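Local coordinates for protein diol-dehydratase (Roseburia inulinivorans, PDB 5I2A) that dehydrates 1,2-propanediol as a B12-independent diol dehydratase of the glycyl radical enzyme family, at residues A736-V741 against R778-Q783; T762-E767 against E771-L776. All coordinates share one frame; numbering follows the deposited sequence.

Contact 1: residues A736-V741 against R778-Q783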
loop_
_atom_site.group_PDB
_atom_site.type_symbol
_atom_site.label_atom_id
_atom_site.label_comp_id
_atom_site.label_asym_id
_atom_site.label_seq_id
_atom_site.Cartn_x
_atom_site.Cartn_y
_atom_site.Cartn_z
ATOM N N ALA A 736 0.175 -44.635 -29.688
ATOM C CA ALA A 736 0.821 -43.675 -30.572
ATOM C C ALA A 736 0.535 -42.235 -30.127
ATOM O O ALA A 736 1.401 -41.371 -30.201
ATOM C CB ALA A 736 0.365 -43.880 -32.014
ATOM N N SER A 737 -0.687 -41.976 -29.685
ATOM C CA SER A 737 -1.021 -40.632 -29.229
ATOM C C SER A 737 -0.197 -40.250 -27.990
ATOM O O SER A 737 0.385 -39.171 -27.937
ATOM C CB SER A 737 -2.514 -40.511 -28.930
ATOM O OG SER A 737 -2.789 -39.219 -28.425
ATOM N N CYS A 738 -0.162 -41.138 -27.003
ATOM C CA CYS A 738 0.658 -40.939 -25.818
ATOM C C CYS A 738 2.119 -40.677 -26.181
ATOM O O CYS A 738 2.755 -39.777 -25.621
ATOM C CB CYS A 738 0.560 -42.151 -24.885
ATOM S SG CYS A 738 -1.031 -42.299 -24.016
ATOM N N ASN A 739 2.640 -41.451 -27.126
ATOM C CA ASN A 739 4.026 -41.285 -27.555
ATOM C C ASN A 739 4.283 -39.866 -28.078
ATOM O O ASN A 739 5.294 -39.259 -27.741
ATOM C CB ASN A 739 4.409 -42.320 -28.633
ATOM C CG ASN A 739 4.501 -43.755 -28.092
ATOM O OD1 ASN A 739 4.463 -43.998 -26.885
ATOM N ND2 ASN A 739 4.630 -44.709 -29.003
ATOM N N SER A 740 3.364 -39.338 -28.886
ATOM C CA SER A 740 3.492 -37.972 -29.390
ATOM C C SER A 740 3.486 -36.953 -28.260
ATOM O O SER A 740 4.340 -36.075 -28.209
ATOM C CB SER A 740 2.362 -37.618 -30.365
ATOM O OG SER A 740 2.523 -38.209 -31.637
ATOM N N VAL A 741 2.503 -37.066 -27.374
ATOM C CA VAL A 741 2.277 -36.043 -26.354
ATOM C C VAL A 741 3.437 -36.047 -25.355
ATOM O O VAL A 741 3.815 -35.005 -24.832
ATOM C CB VAL A 741 0.934 -36.253 -25.629
ATOM C CG1 VAL A 741 0.751 -35.238 -24.508
ATOM C CG2 VAL A 741 -0.242 -36.151 -26.627
ATOM N N ARG A 778 0.546 -45.936 -17.466
ATOM C CA ARG A 778 1.951 -46.115 -17.116
ATOM C C ARG A 778 2.895 -45.958 -18.317
ATOM O O ARG A 778 3.992 -45.449 -18.163
ATOM C CB ARG A 778 2.165 -47.472 -16.461
ATOM C CG ARG A 778 1.612 -47.538 -15.059
ATOM C CD ARG A 778 2.323 -48.598 -14.262
ATOM N NE ARG A 778 1.909 -48.648 -12.862
ATOM C CZ ARG A 778 2.329 -47.805 -11.923
ATOM N NH1 ARG A 778 3.154 -46.813 -12.222
ATOM N NH2 ARG A 778 1.915 -47.953 -10.678
ATOM N N GLY A 779 2.467 -46.381 -19.504
ATOM C CA GLY A 779 3.275 -46.206 -20.701
ATOM C C GLY A 779 3.564 -44.740 -21.002
ATOM O O GLY A 779 4.664 -44.380 -21.412
ATOM N N TYR A 780 2.560 -43.891 -20.807
ATOM C CA TYR A 780 2.711 -42.442 -20.944
ATOM C C TYR A 780 3.563 -41.864 -19.809
ATOM O O TYR A 780 4.476 -41.073 -20.043
ATOM C CB TYR A 780 1.329 -41.790 -20.970
ATOM C CG TYR A 780 1.313 -40.290 -21.025
ATOM C CD1 TYR A 780 1.814 -39.609 -22.122
ATOM C CD2 TYR A 780 0.758 -39.551 -19.992
ATOM C CE1 TYR A 780 1.777 -38.221 -22.182
ATOM C CE2 TYR A 780 0.719 -38.162 -20.041
ATOM C CZ TYR A 780 1.226 -37.510 -21.142
ATOM O OH TYR A 780 1.198 -36.144 -21.200
ATOM N N PHE A 781 3.267 -42.265 -18.578
ATOM C CA PHE A 781 3.996 -41.740 -17.424
ATOM C C PHE A 781 5.481 -42.149 -17.490
ATOM O O PHE A 781 6.355 -41.371 -17.117
ATOM C CB PHE A 781 3.361 -42.204 -16.101
ATOM C CG PHE A 781 2.098 -41.452 -15.715
ATOM C CD1 PHE A 781 1.580 -40.458 -16.530
ATOM C CD2 PHE A 781 1.437 -41.746 -14.531
ATOM C CE1 PHE A 781 0.423 -39.765 -16.167
ATOM C CE2 PHE A 781 0.293 -41.073 -14.160
ATOM C CZ PHE A 781 -0.225 -40.071 -14.975
ATOM N N ASP A 782 5.762 -43.344 -18.015
ATOM C CA ASP A 782 7.146 -43.815 -18.170
ATOM C C ASP A 782 7.931 -43.015 -19.203
ATOM O O ASP A 782 9.152 -43.114 -19.272
ATOM C CB ASP A 782 7.183 -45.288 -18.566
ATOM C CG ASP A 782 6.851 -46.206 -17.418
ATOM O OD1 ASP A 782 6.885 -45.759 -16.262
ATOM O OD2 ASP A 782 6.536 -47.371 -17.683
ATOM N N GLN A 783 7.226 -42.238 -20.016
ATOM C CA GLN A 783 7.876 -41.343 -20.959
ATOM C C GLN A 783 7.821 -39.885 -20.470
ATOM O O GLN A 783 8.010 -38.955 -21.245
ATOM C CB GLN A 783 7.230 -41.483 -22.335
ATOM C CG GLN A 783 7.387 -42.872 -22.959
ATOM C CD GLN A 783 6.700 -42.973 -24.306
ATOM O OE1 GLN A 783 7.268 -42.605 -25.335
ATOM N NE2 GLN A 783 5.462 -43.460 -24.303
HETATM O O HOH W 1 7.565 -40.407 -26.746
#

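Contact 2: residues T762-E767 against E771-L776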
loop_
_atom_site.group_PDB
_atom_site.type_symbol
_atom_site.label_atom_id
_atom_site.label_comp_id
_atom_site.label_asym_id
_atom_site.label_seq_id
_atom_site.Cartn_x
_atom_site.Cartn_y
_atom_site.Cartn_z
ATOM N N THR A 762 -16.048 -50.344 -24.178
ATOM C CA THR A 762 -15.524 -51.693 -24.382
ATOM C C THR A 762 -14.047 -51.780 -24.012
ATOM O O THR A 762 -13.566 -52.839 -23.638
ATOM C CB THR A 762 -15.696 -52.166 -25.834
ATOM O OG1 THR A 762 -15.175 -51.171 -26.717
ATOM C CG2 THR A 762 -17.184 -52.401 -26.148
ATOM N N ALA A 763 -13.330 -50.664 -24.106
ATOM C CA ALA A 763 -11.907 -50.665 -23.764
ATOM C C ALA A 763 -11.685 -50.987 -22.289
ATOM O O ALA A 763 -10.651 -51.511 -21.924
ATOM C CB ALA A 763 -11.256 -49.298 -24.123
ATOM N N MET A 764 -12.668 -50.698 -21.444
ATOM C CA MET A 764 -12.505 -50.887 -19.999
ATOM C C MET A 764 -13.119 -52.190 -19.473
ATOM O O MET A 764 -13.031 -52.489 -18.286
ATOM C CB MET A 764 -13.126 -49.715 -19.245
ATOM C CG MET A 764 -12.805 -48.378 -19.857
ATOM S SD MET A 764 -11.254 -47.764 -19.218
ATOM C CE MET A 764 -11.733 -47.354 -17.567
ATOM N N ALA A 765 -13.753 -52.951 -20.352
ATOM C CA ALA A 765 -14.534 -54.110 -19.919
ATOM C C ALA A 765 -13.671 -55.192 -19.243
ATOM O O ALA A 765 -12.603 -55.538 -19.730
ATOM C CB ALA A 765 -15.296 -54.695 -21.117
ATOM N N GLY A 766 -14.148 -55.705 -18.111
ATOM C CA GLY A 766 -13.497 -56.804 -17.420
ATOM C C GLY A 766 -12.231 -56.415 -16.688
ATOM O O GLY A 766 -11.766 -55.281 -16.800
ATOM N N GLU A 767 -11.669 -57.359 -15.940
ATOM C CA GLU A 767 -10.403 -57.135 -15.250
ATOM C C GLU A 767 -9.294 -56.854 -16.244
ATOM O O GLU A 767 -8.446 -55.991 -16.002
ATOM C CB GLU A 767 -10.018 -58.333 -14.373
ATOM C CG GLU A 767 -10.939 -58.552 -13.195
ATOM C CD GLU A 767 -11.027 -57.342 -12.279
ATOM O OE1 GLU A 767 -12.107 -56.711 -12.230
ATOM O OE2 GLU A 767 -10.022 -57.023 -11.604
ATOM N N GLU A 771 -6.830 -53.589 -16.538
ATOM C CA GLU A 771 -5.390 -53.758 -16.489
ATOM C C GLU A 771 -4.712 -53.113 -17.691
ATOM O O GLU A 771 -3.663 -52.506 -17.542
ATOM C CB GLU A 771 -5.017 -55.245 -16.385
ATOM C CG GLU A 771 -5.009 -55.729 -14.938
ATOM C CD GLU A 771 -4.937 -57.239 -14.798
ATOM O OE1 GLU A 771 -4.564 -57.919 -15.779
ATOM O OE2 GLU A 771 -5.249 -57.743 -13.694
ATOM N N SER A 772 -5.294 -53.216 -18.878
ATOM C CA SER A 772 -4.663 -52.556 -20.014
ATOM C C SER A 772 -4.862 -51.031 -19.946
ATOM O O SER A 772 -4.027 -50.284 -20.440
ATOM C CB SER A 772 -5.179 -53.114 -21.345
ATOM O OG SER A 772 -6.568 -53.276 -21.310
ATOM N N PHE A 773 -5.947 -50.588 -19.313
ATOM C CA PHE A 773 -6.151 -49.170 -18.999
ATOM C C PHE A 773 -4.982 -48.637 -18.157
ATOM O O PHE A 773 -4.336 -47.656 -18.534
ATOM C CB PHE A 773 -7.483 -48.981 -18.270
ATOM C CG PHE A 773 -7.715 -47.591 -17.719
ATOM C CD1 PHE A 773 -8.120 -46.558 -18.541
ATOM C CD2 PHE A 773 -7.578 -47.340 -16.361
ATOM C CE1 PHE A 773 -8.371 -45.289 -18.024
ATOM C CE2 PHE A 773 -7.828 -46.080 -15.832
ATOM C CZ PHE A 773 -8.227 -45.049 -16.670
ATOM N N ILE A 774 -4.693 -49.308 -17.045
ATOM C CA ILE A 774 -3.573 -48.919 -16.180
ATOM C C ILE A 774 -2.236 -48.915 -16.948
ATOM O O ILE A 774 -1.416 -48.009 -16.779
ATOM C CB ILE A 774 -3.460 -49.848 -14.948
ATOM C CG1 ILE A 774 -4.702 -49.741 -14.057
ATOM C CG2 ILE A 774 -2.183 -49.571 -14.153
ATOM C CD1 ILE A 774 -4.914 -48.384 -13.463
ATOM N N SER A 775 -2.025 -49.916 -17.799
ATOM C CA SER A 775 -0.806 -49.994 -18.603
ATOM C C SER A 775 -0.681 -48.860 -19.605
ATOM O O SER A 775 0.419 -48.416 -19.906
ATOM C CB SER A 775 -0.737 -51.330 -19.353
ATOM O OG SER A 775 -0.537 -52.386 -18.442
ATOM N N LEU A 776 -1.806 -48.429 -20.158
ATOM C CA LEU A 776 -1.811 -47.273 -21.046
ATOM C C LEU A 776 -1.264 -46.050 -20.319
ATOM O O LEU A 776 -0.363 -45.376 -20.819
ATOM C CB LEU A 776 -3.221 -46.988 -21.563
ATOM C CG LEU A 776 -3.383 -45.785 -22.489
ATOM C CD1 LEU A 776 -2.666 -46.020 -23.809
ATOM C CD2 LEU A 776 -4.862 -45.487 -22.731
HETATM O O HOH W 2 -9.110 -53.391 -23.668
#

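Contact 1: residues A736-V741 against R778-Q783
The amide nitrogen of Gln783 bridges two helices, giving one hydrogen to the side chain of Asn739 and the other to Gly779 O in the helix just before it. The bond from Gln783 NE2 to Asn739 OD1 is short, 2.8 Å, and fairly straight, with an angle of 162° at the hydrogen. A second bond runs from Gln783 NE2 to Gly779 O at 3.1 Å, reaching that carbonyl from above its plane. Both acceptors lie close to the Gln783 amide plane, so the pair fixes the rotation of the group, while the Asn739 amide is turned 74° against it. Asn739 in turn donates through ND2 to Asp659. A water completes the polar side, donating to Asn739 O and to Gln783 OE1, the latter over 2.6 Å. Glutamine suits this place because one side chain supplies two N-H groups and an acceptor.

Here helix 734-741 lies against the C-terminal end of helix 766-781, the connecting helix of a beta-alpha-beta unit in the part of the chain that belongs to the glycine radical family, and Met788 of the following strand touches both Cys738 and Tyr780.

Beneath the amides the contact is buried and mainly apolar. With CG anti to the backbone N (chi1 176°), the Tyr780 ring runs beside the first helix and presents its CD1 edge to Cys738 O at 3.6 Å. Cys738, small and weakly polar, packs SG against Tyr780 CB at 3.9 Å, its sulfur oblique to the ring. Farther along, the branched Val741 brings CG1 to 3.5 Å from Tyr780 OH. Phe755 meets the same tyrosine edge-to-face.

Contact 2: residues T762-E767 against E771-L776
Met764 lays its terminal methyl over one face of the Phe773 ring, a Met-aromatic contact between the loop before the helix and the helix itself, in the beta-alpha-beta unit made of strand 756-759, helix 766-781 and strand 787-792. Met764 CE sits 3.9 Å from the ring centroid of Phe773, only 14° off the normal, which makes a CH-pi contact displaced toward the rim. The sulfur approaches obliquely, with Met764 SD 3.4 Å from Phe773 CD1. Methionine suits the place because its unbranched chain can fold: bends at chi2 (-87°) and chi3 bring the methyl back across the ring.

Outside this pair, Phe790 meets Phe773 edge-to-face, and Ala398 and Thr401 of helix 391-402 also touch it. The loop carrying Met764 is tied to that same helix, since Arg402 donates to Met764 O. Gly766, with its positive phi, suits the turn from this loop into the helix. A water donates to Ala763 O and, weakly, to Ser772 OG, whose stronger partner is Lys768 O. Glu771 N donates to Glu767 O in an i to i+4 helical bond of 2.9 Å, with an angle of 147° at the hydrogen.

Overall arrangement
Along the chain, helix 734-741 comes first and supplies the opening half of contact 1. The polypeptide then runs through strand 756-759 to the turn at 762-767, and contact 2 closes a short local loop as helix 766-781 gets under way. Only after that does 778-783 return to the first helix and complete contact 1, so the small loop lies wholly within the larger one. Both contacts use helix 766-781, one at each end, with centres about 16 Å apart. They meet where Cys738 SG packs 4.1 Å from Leu776 CD1. Contact 1 joins the preceding helix to the beta-alpha-beta unit, whereas contact 2 holds the loop after strand 756-759 to the helix within it.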